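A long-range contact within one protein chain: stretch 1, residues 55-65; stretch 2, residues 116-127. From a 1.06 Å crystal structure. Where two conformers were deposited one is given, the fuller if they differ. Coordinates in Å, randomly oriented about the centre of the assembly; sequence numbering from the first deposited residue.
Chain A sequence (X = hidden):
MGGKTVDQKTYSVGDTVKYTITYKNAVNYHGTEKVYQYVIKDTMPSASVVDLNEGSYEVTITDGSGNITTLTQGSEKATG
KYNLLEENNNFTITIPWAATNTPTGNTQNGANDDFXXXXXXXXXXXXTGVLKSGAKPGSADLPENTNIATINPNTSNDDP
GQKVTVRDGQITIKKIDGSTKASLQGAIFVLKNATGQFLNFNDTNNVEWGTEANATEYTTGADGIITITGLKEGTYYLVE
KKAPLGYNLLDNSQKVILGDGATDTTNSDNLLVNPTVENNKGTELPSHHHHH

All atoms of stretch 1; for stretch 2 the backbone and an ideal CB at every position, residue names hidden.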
ATOM      1  N   GLY A  55     -17.577   0.244   3.846  1.00  7.82           N
ATOM      2  CA  GLY A  55     -18.108  -0.257   5.091  1.00  9.07           C
ATOM      3  C   GLY A  55     -17.077  -0.659   6.134  1.00  8.41           C
ATOM      4  O   GLY A  55     -17.439  -1.258   7.147  1.00 10.71           O
ATOM      5  N   SER A  56     -15.799  -0.322   5.941  1.00  7.00           N
ATOM      6  CA  SER A  56     -14.743  -0.790   6.846  1.00  7.12           C
ATOM      7  C   SER A  56     -14.422   0.202   7.974  1.00  7.22           C
ATOM      8  O   SER A  56     -13.477  -0.015   8.717  1.00  8.02           O
ATOM      9  CB  SER A  56     -13.484  -1.112   6.053  1.00  6.83           C
ATOM     10  OG  SER A  56     -12.938   0.052   5.449  1.00  6.66           O
ATOM     11  N   TYR A  57     -15.198   1.268   8.099  1.00  7.42           N
ATOM     12  CA  TYR A  57     -14.837   2.370   9.010  1.00  7.45           C
ATOM     13  C   TYR A  57     -15.023   2.040  10.472  1.00  7.86           C
ATOM     14  O   TYR A  57     -15.975   1.358  10.869  1.00  9.32           O
ATOM     15  CB  TYR A  57     -15.694   3.640   8.730  1.00  8.29           C
ATOM     16  CG  TYR A  57     -15.830   3.880   7.269  1.00  7.59           C
ATOM     17  CD1 TYR A  57     -14.801   4.458   6.546  1.00  7.91           C
ATOM     18  CD2 TYR A  57     -16.935   3.413   6.590  1.00  8.49           C
ATOM     19  CE1 TYR A  57     -14.851   4.568   5.170  1.00  8.07           C
ATOM     20  CE2 TYR A  57     -17.011   3.532   5.201  1.00  8.01           C
ATOM     21  CZ  TYR A  57     -15.951   4.079   4.499  1.00  7.77           C
ATOM     22  OH  TYR A  57     -15.978   4.185   3.139  1.00  8.79           O
ATOM     23  N   GLU A  58     -14.120   2.586  11.273  1.00  7.37           N
ATOM     24  CA  GLU A  58     -14.339   2.746  12.702  1.00  7.85           C
ATOM     25  C   GLU A  58     -14.140   4.238  12.965  1.00  7.25           C
ATOM     26  O   GLU A  58     -13.076   4.786  12.658  1.00  8.10           O
ATOM     27  CB  GLU A  58     -13.381   1.899  13.526  1.00  9.88           C
ATOM     28  CG  GLU A  58     -13.625   2.005  15.010  1.00 17.40           C
ATOM     29  CD  GLU A  58     -14.262   0.767  15.593  1.00 26.64           C
ATOM     30  OE1 GLU A  58     -14.992   0.072  14.853  1.00 30.29           O
ATOM     31  OE2 GLU A  58     -14.034   0.479  16.785  1.00 28.93           O
ATOM     32  N   VAL A  59     -15.164   4.871  13.528  1.00  7.32           N
ATOM     33  CA  VAL A  59     -15.173   6.311  13.724  1.00  6.80           C
ATOM     34  C   VAL A  59     -15.290   6.573  15.225  1.00  7.15           C
ATOM     35  O   VAL A  59     -16.248   6.125  15.852  1.00  7.68           O
ATOM     36  CB  VAL A  59     -16.341   6.986  12.976  1.00  8.17           C
ATOM     37  CG1 VAL A  59     -16.236   8.488  13.104  1.00  9.39           C
ATOM     38  CG2 VAL A  59     -16.367   6.548  11.506  1.00  9.01           C
ATOM     39  N   THR A  60     -14.328   7.299  15.788  1.00  6.65           N
ATOM     40  CA  THR A  60     -14.330   7.583  17.207  1.00  7.03           C
ATOM     41  C   THR A  60     -14.048   9.054  17.489  1.00  6.36           C
ATOM     42  O   THR A  60     -13.398   9.763  16.706  1.00  6.70           O
ATOM     43  CB  THR A  60     -13.270   6.740  17.964  1.00  7.97           C
ATOM     44  OG1 THR A  60     -11.972   7.057  17.466  1.00  9.12           O
ATOM     45  CG2 THR A  60     -13.512   5.245  17.882  1.00  8.78           C
ATOM     46  N   ILE A  61     -14.527   9.466  18.657  1.00  6.34           N
ATOM     47  CA  ILE A  61     -14.216  10.758  19.234  0.63  6.51           C
ATOM     48  C   ILE A  61     -13.544  10.485  20.574  1.00  6.69           C
ATOM     49  O   ILE A  61     -14.095   9.777  21.420  1.00  8.14           O
ATOM     50  CB  ILE A  61     -15.483  11.631  19.438  0.63  7.49           C
ATOM     51  CG1 ILE A  61     -16.221  11.831  18.102  0.63  8.12           C
ATOM     52  CG2 ILE A  61     -15.093  12.958  20.071  0.63  9.13           C
ATOM     53  CD1 ILE A  61     -17.547  12.478  18.251  0.63  8.31           C
ATOM     54  N   THR A  62     -12.359  11.050  20.772  1.00  6.59           N
ATOM     55  CA  THR A  62     -11.595  10.865  22.012  1.00  6.60           C
ATOM     56  C   THR A  62     -11.401  12.228  22.665  1.00  8.05           C
ATOM     57  O   THR A  62     -10.885  13.158  22.034  1.00  8.64           O
ATOM     58  CB  THR A  62     -10.235  10.229  21.723  1.00  7.56           C
ATOM     59  OG1 THR A  62     -10.422   9.017  20.988  1.00  8.63           O
ATOM     60  CG2 THR A  62      -9.507   9.910  23.027  1.00  9.46           C
ATOM     61  N   ASP A  63     -11.836  12.346  23.904  1.00  8.90           N
ATOM     62  CA  ASP A  63     -11.772  13.611  24.598  1.00 11.91           C
ATOM     63  C   ASP A  63     -10.412  13.780  25.247  1.00 13.28           C
ATOM     64  O   ASP A  63      -9.541  12.919  25.134  1.00 12.53           O
ATOM     65  CB  ASP A  63     -12.973  13.816  25.534  1.00 14.22           C
ATOM     66  CG  ASP A  63     -12.894  13.030  26.824  1.00 15.57           C
ATOM     67  OD1 ASP A  63     -11.820  12.500  27.190  1.00 12.44           O
ATOM     68  OD2 ASP A  63     -13.947  12.985  27.507  1.00 20.74           O
ATOM     69  N   GLY A  64     -10.215  14.915  25.898  1.00 16.57           N
ATOM     70  CA  GLY A  64      -8.906  15.257  26.420  1.00 18.52           C
ATOM     71  C   GLY A  64      -8.441  14.344  27.542  1.00 18.45           C
ATOM     72  O   GLY A  64      -7.256  14.317  27.849  1.00 20.90           O
ATOM     73  N   SER A  65      -9.361  13.631  28.178  1.00 15.34           N
ATOM     74  CA  SER A  65      -9.054  12.683  29.250  0.65 14.04           C
ATOM     75  C   SER A  65      -8.775  11.275  28.731  1.00 13.06           C
ATOM     76  O   SER A  65      -8.387  10.397  29.497  1.00 13.87           O
ATOM     77  CB  SER A  65     -10.237  12.601  30.219  0.65 13.96           C
ATOM     78  OG  SER A  65     -11.231  11.686  29.759  0.65 14.28           O
ATOM     79  N   UNK A 116     -23.052  18.046  21.457  1.00  8.77           N
ATOM     80  CA  UNK A 116     -22.973  16.666  21.919  1.00  9.60           C
ATOM     81  C   UNK A 116     -21.716  16.359  22.716  1.00 10.14           C
ATOM     82  O   UNK A 116     -21.727  15.466  23.569  1.00 11.41           O
ATOM     83  CB  UNK A 116     -23.052  15.719  20.720  1.00  9.60           C
ATOM     84  N   UNK A 117     -20.632  17.076  22.423  1.00  9.39           N
ATOM     85  CA  UNK A 117     -19.312  16.771  22.937  1.00  9.72           C
ATOM     86  C   UNK A 117     -18.776  18.018  23.621  1.00 10.79           C
ATOM     87  O   UNK A 117     -19.252  19.147  23.391  1.00 13.24           O
ATOM     88  CB  UNK A 117     -18.374  16.298  21.825  1.00  9.72           C
ATOM     89  N   UNK A 118     -17.832  17.822  24.515  1.00 12.25           N
ATOM     90  CA  UNK A 118     -17.270  18.951  25.233  1.00 14.34           C
ATOM     91  C   UNK A 118     -15.763  18.914  25.175  1.00 15.17           C
ATOM     92  O   UNK A 118     -15.136  17.862  24.932  1.00 15.99           O
ATOM     93  CB  UNK A 118     -17.747  18.963  26.687  1.00 14.34           C
ATOM     94  N   UNK A 119     -15.193  20.100  25.352  1.00 16.94           N
ATOM     95  CA  UNK A 119     -13.767  20.276  25.383  1.00 18.07           C
ATOM     96  C   UNK A 119     -13.145  20.080  24.021  1.00 16.20           C
ATOM     97  O   UNK A 119     -13.740  20.365  22.981  1.00 16.22           O
ATOM     98  CB  UNK A 119     -13.140  19.312  26.392  1.00 18.07           C
ATOM     99  N   UNK A 120     -11.907  19.628  24.068  1.00 16.70           N
ATOM    100  CA  UNK A 120     -11.094  19.444  22.877  1.00 14.97           C
ATOM    101  C   UNK A 120     -11.080  17.964  22.546  1.00 12.34           C
ATOM    102  O   UNK A 120     -10.701  17.155  23.372  1.00 13.86           O
ATOM    103  CB  UNK A 120      -9.676  19.982  23.075  1.00 14.97           C
ATOM    104  N   UNK A 121     -11.521  17.631  21.344  1.00  8.19           N
ATOM    105  CA  UNK A 121     -11.656  16.246  20.940  1.00  7.39           C
ATOM    106  C   UNK A 121     -10.802  15.897  19.739  1.00  7.16           C
ATOM    107  O   UNK A 121     -10.533  16.736  18.879  1.00  8.21           O
ATOM    108  CB  UNK A 121     -13.123  15.935  20.635  1.00  7.39           C
ATOM    109  N   UNK A 122     -10.422  14.626  19.676  1.00  7.01           N
ATOM    110  CA  UNK A 122      -9.787  14.055  18.510  1.00  6.81           C
ATOM    111  C   UNK A 122     -10.788  13.168  17.775  1.00  6.35           C
ATOM    112  O   UNK A 122     -11.370  12.252  18.364  1.00  7.57           O
ATOM    113  CB  UNK A 122      -8.537  13.265  18.903  1.00  6.81           C
ATOM    114  N   UNK A 123     -10.967  13.432  16.490  1.00  6.14           N
ATOM    115  CA  UNK A 123     -11.737  12.573  15.607  1.00  6.26           C
ATOM    116  C   UNK A 123     -10.769  11.625  14.931  1.00  6.00           C
ATOM    117  O   UNK A 123      -9.777  12.058  14.359  1.00  6.92           O
ATOM    118  CB  UNK A 123     -12.533  13.383  14.581  1.00  6.26           C
ATOM    119  N   UNK A 124     -11.055  10.328  15.005  1.00  6.04           N
ATOM    120  CA  UNK A 124     -10.251   9.326  14.316  1.00  6.27           C
ATOM    121  C   UNK A 124     -11.177   8.509  13.417  1.00  6.74           C
ATOM    122  O   UNK A 124     -12.221   8.037  13.853  1.00  7.63           O
ATOM    123  CB  UNK A 124      -9.509   8.429  15.309  1.00  6.27           C
ATOM    124  N   UNK A 125     -10.758   8.320  12.168  1.00  6.67           N
ATOM    125  CA  UNK A 125     -11.420   7.399  11.258  1.00  7.06           C
ATOM    126  C   UNK A 125     -10.381   6.387  10.804  1.00  7.04           C
ATOM    127  O   UNK A 125      -9.377   6.758  10.199  1.00  8.36           O
ATOM    128  CB  UNK A 125     -12.048   8.130  10.070  1.00  7.06           C
ATOM    129  N   UNK A 126     -10.627   5.116  11.074  1.00  6.97           N
ATOM    130  CA  UNK A 126      -9.816   4.068  10.496  1.00  7.39           C
ATOM    131  C   UNK A 126     -10.646   3.347   9.448  1.00  6.83           C
ATOM    132  O   UNK A 126     -11.868   3.227   9.567  1.00  8.12           O
ATOM    133  CB  UNK A 126      -9.310   3.100  11.568  1.00  7.39           C
ATOM    134  N   UNK A 127      -9.984   2.868   8.393  1.00  6.16           N
ATOM    135  CA  UNK A 127     -10.657   2.117   7.348  1.00  6.04           C
ATOM    136  C   UNK A 127      -9.589   1.337   6.591  1.00  5.39           C
ATOM    137  O   UNK A 127      -8.395   1.537   6.821  1.00  6.50           O
ATOM    138  CB  UNK A 127     -11.451   3.034   6.416  1.00  6.04           C
TER

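Position 116 has nothing of stretch 1 within 5.5 Å of its ideal CB, so this contact sets no rule there; it is Phe 116. Position 117 points its CB toward stretch 1, 5.0 Å from Ile 61 CG2, leaving space for a long apolar or aromatic side chain. Tyr 117 fills it: Ile 61 CD1 sits over one ring face, 3.5 Å from the centroid, a CH-pi contact. At 118 the CB points sideways with nothing of stretch 1 within 5.5 Å, so many residues would do; Lys 118 stands there. Position 119 has a phi of 71°, which by itself favours glycine, and Gly 119 is deposited. At 120 the CB points sideways into open space, so many residues would do; Ile 120 contributes mainly its carbonyl, with a water joining Ile 120 O (2.9 Å) to Gly 64 N (3.1 Å).

From 121 to 127 the backbone is extended and runs antiparallel to residues 58-62, with which it is bridged. At 121 the CB is 3.6 Å from Ile 61 CG2 and 3.8 Å from Thr 62 O, which suits a medium-sized side chain, polar or apolar. Asn 121 brings OD1 to 3.2 Å from Asp 63 CA, while its ND2 donates to Lys 118 O (3.0 Å), tying down the preceding loop.

Positions 122, 124 and 126 share a face with Glu 58, Thr 60 and Thr 62. Their main chains make paired hydrogen bonds whatever the side chain. Beta-branched residues suit an extended strand, and a hydroxyl would also have the threonine oxygens nearby at 122 and 124, so threonine is a good fit and valine or serine possible. Thr 122 pairs with Thr 62, its N donating to Thr 62 O at 2.8 Å. At 124 the CB is 3.5 Å from Thr 60 OG1, so a small polar group is attractive. Thr 124 supplies one: a single water lies 2.8 Å from each of Thr 60 OG1, Thr 62 OG1 and Thr 124 OG1, and donates to Thr 122 O. At 126 the CB lies 4.3 Å from Glu 58 O, where a small polar or beta-branched group would suit. Thr 126 places OG1 3.3 Å from Glu 58 CB, and a water links that hydroxyl to Ser 56 O.

Positions 123 and 125 share the other face with Val 59 and Ile 61, which offer only hydrocarbon, so valine, isoleucine or leucine would fit. Ile 123 pairs with Ile 61, and its CA makes a CA-H...O contact with Thr 60 O at 3.4 Å. Val 125 packs its CG2 4.2 Å from Val 59 CG1 and its CG1 4.2 Å from Tyr 57 CD1.

Position 127 has its CB 3.5 Å from Ser 56 OG and 3.6 Å from Tyr 57 CD1. With the CB sideways, a large or aromatic side chain can lead off from stretch 1. Tyr 127 packs its CB against Tyr 57 before its end leads away, the hydroxyl bonding elsewhere in the structure.

Stretch 2 116-127: FYKGINTITVTY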
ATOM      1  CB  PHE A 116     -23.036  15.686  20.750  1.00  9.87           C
ATOM      2  CG  PHE A 116     -24.250  15.845  19.869  1.00  9.95           C
ATOM      3  CD1 PHE A 116     -25.486  16.200  20.382  1.00 11.16           C
ATOM      4  CD2 PHE A 116     -24.135  15.625  18.506  1.00 10.86           C
ATOM      5  CE1 PHE A 116     -26.571  16.329  19.545  1.00 12.12           C
ATOM      6  CE2 PHE A 116     -25.212  15.747  17.659  1.00 11.17           C
ATOM      7  CZ  PHE A 116     -26.448  16.095  18.171  1.00 11.68           C
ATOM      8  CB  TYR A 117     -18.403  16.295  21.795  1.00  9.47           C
ATOM      9  CG  TYR A 117     -19.077  15.201  20.979  1.00  9.49           C
ATOM     10  CD1 TYR A 117     -19.393  13.968  21.544  1.00 10.63           C
ATOM     11  CD2 TYR A 117     -19.481  15.426  19.665  1.00  8.45           C
ATOM     12  CE1 TYR A 117     -20.079  12.980  20.821  1.00 10.33           C
ATOM     13  CE2 TYR A 117     -20.148  14.436  18.923  1.00  8.96           C
ATOM     14  CZ  TYR A 117     -20.451  13.223  19.525  1.00  9.68           C
ATOM     15  OH  TYR A 117     -21.129  12.231  18.851  1.00  9.45           O
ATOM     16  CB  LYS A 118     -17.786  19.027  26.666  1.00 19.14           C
ATOM     17  CG  LYS A 118     -17.608  17.764  27.444  1.00 24.07           C
ATOM     18  CD  LYS A 118     -18.174  17.876  28.857  1.00 28.24           C
ATOM     19  CE  LYS A 118     -17.799  16.653  29.691  1.00 31.05           C
ATOM     20  NZ  LYS A 118     -18.226  16.774  31.113  1.00 32.84           N
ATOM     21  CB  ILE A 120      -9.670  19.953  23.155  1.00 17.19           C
ATOM     22  CG1 ILE A 120      -9.704  21.383  23.712  1.00 19.43           C
ATOM     23  CG2 ILE A 120      -8.852  19.871  21.903  1.00 18.59           C
ATOM     24  CD1 ILE A 120      -8.455  21.778  24.413  1.00 21.09           C
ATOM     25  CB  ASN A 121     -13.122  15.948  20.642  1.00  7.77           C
ATOM     26  CG  ASN A 121     -13.961  15.978  21.888  1.00  8.24           C
ATOM     27  OD1 ASN A 121     -13.911  15.051  22.683  1.00 10.76           O
ATOM     28  ND2 ASN A 121     -14.714  17.046  22.077  1.00 11.08           N
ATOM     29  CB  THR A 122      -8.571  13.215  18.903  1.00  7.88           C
ATOM     30  OG1 THR A 122      -7.604  14.075  19.512  1.00  9.25           O
ATOM     31  CG2 THR A 122      -7.955  12.538  17.685  1.00  8.19           C
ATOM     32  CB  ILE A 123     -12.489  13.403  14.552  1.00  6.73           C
ATOM     33  CG1 ILE A 123     -13.525  14.324  15.204  1.00  8.44           C
ATOM     34  CG2 ILE A 123     -13.161  12.481  13.530  1.00  8.67           C
ATOM     35  CD1 ILE A 123     -14.096  15.394  14.251  1.00  9.43           C
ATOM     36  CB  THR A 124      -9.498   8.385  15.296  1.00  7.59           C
ATOM     37  OG1 THR A 124      -8.803   9.180  16.255  1.00  8.64           O
ATOM     38  CG2 THR A 124      -8.515   7.505  14.579  1.00  9.22           C
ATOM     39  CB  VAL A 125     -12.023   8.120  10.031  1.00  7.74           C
ATOM     40  CG1 VAL A 125     -12.639   7.116   9.046  1.00  9.53           C
ATOM     41  CG2 VAL A 125     -13.049   9.165  10.443  1.00  8.55           C
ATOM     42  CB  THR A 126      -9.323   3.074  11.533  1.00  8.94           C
ATOM     43  OG1 THR A 126     -10.420   2.371  12.110  1.00 11.69           O
ATOM     44  CG2 THR A 126      -8.521   3.746  12.606  1.00 10.68           C
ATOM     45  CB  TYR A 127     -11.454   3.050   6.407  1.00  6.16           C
ATOM     46  CG  TYR A 127     -10.597   3.935   5.518  1.00  6.26           C
ATOM     47  CD1 TYR A 127     -10.110   5.154   5.950  1.00  6.75           C
ATOM     48  CD2 TYR A 127     -10.253   3.518   4.245  1.00  6.20           C
ATOM     49  CE1 TYR A 127      -9.307   5.938   5.131  1.00  6.67           C
ATOM     50  CE2 TYR A 127      -9.448   4.299   3.415  1.00  6.64           C
ATOM     51  CZ  TYR A 127      -8.988   5.500   3.878  1.00  6.60           C
ATOM     52  OH  TYR A 127      -8.181   6.311   3.084  1.00  7.24           O
TER
HETATM   53  O   HOH W   1     -11.377   0.285  10.581  1.00 14.56           O
HETATM   54  O   HOH W   2     -10.706   9.433  18.274  1.00  7.28           O
HETATM   55  O   HOH W   3     -14.971  16.094  27.433  1.00 29.00           O
HETATM   56  O   HOH W   4     -12.426  17.098  25.740  1.00 24.17           O
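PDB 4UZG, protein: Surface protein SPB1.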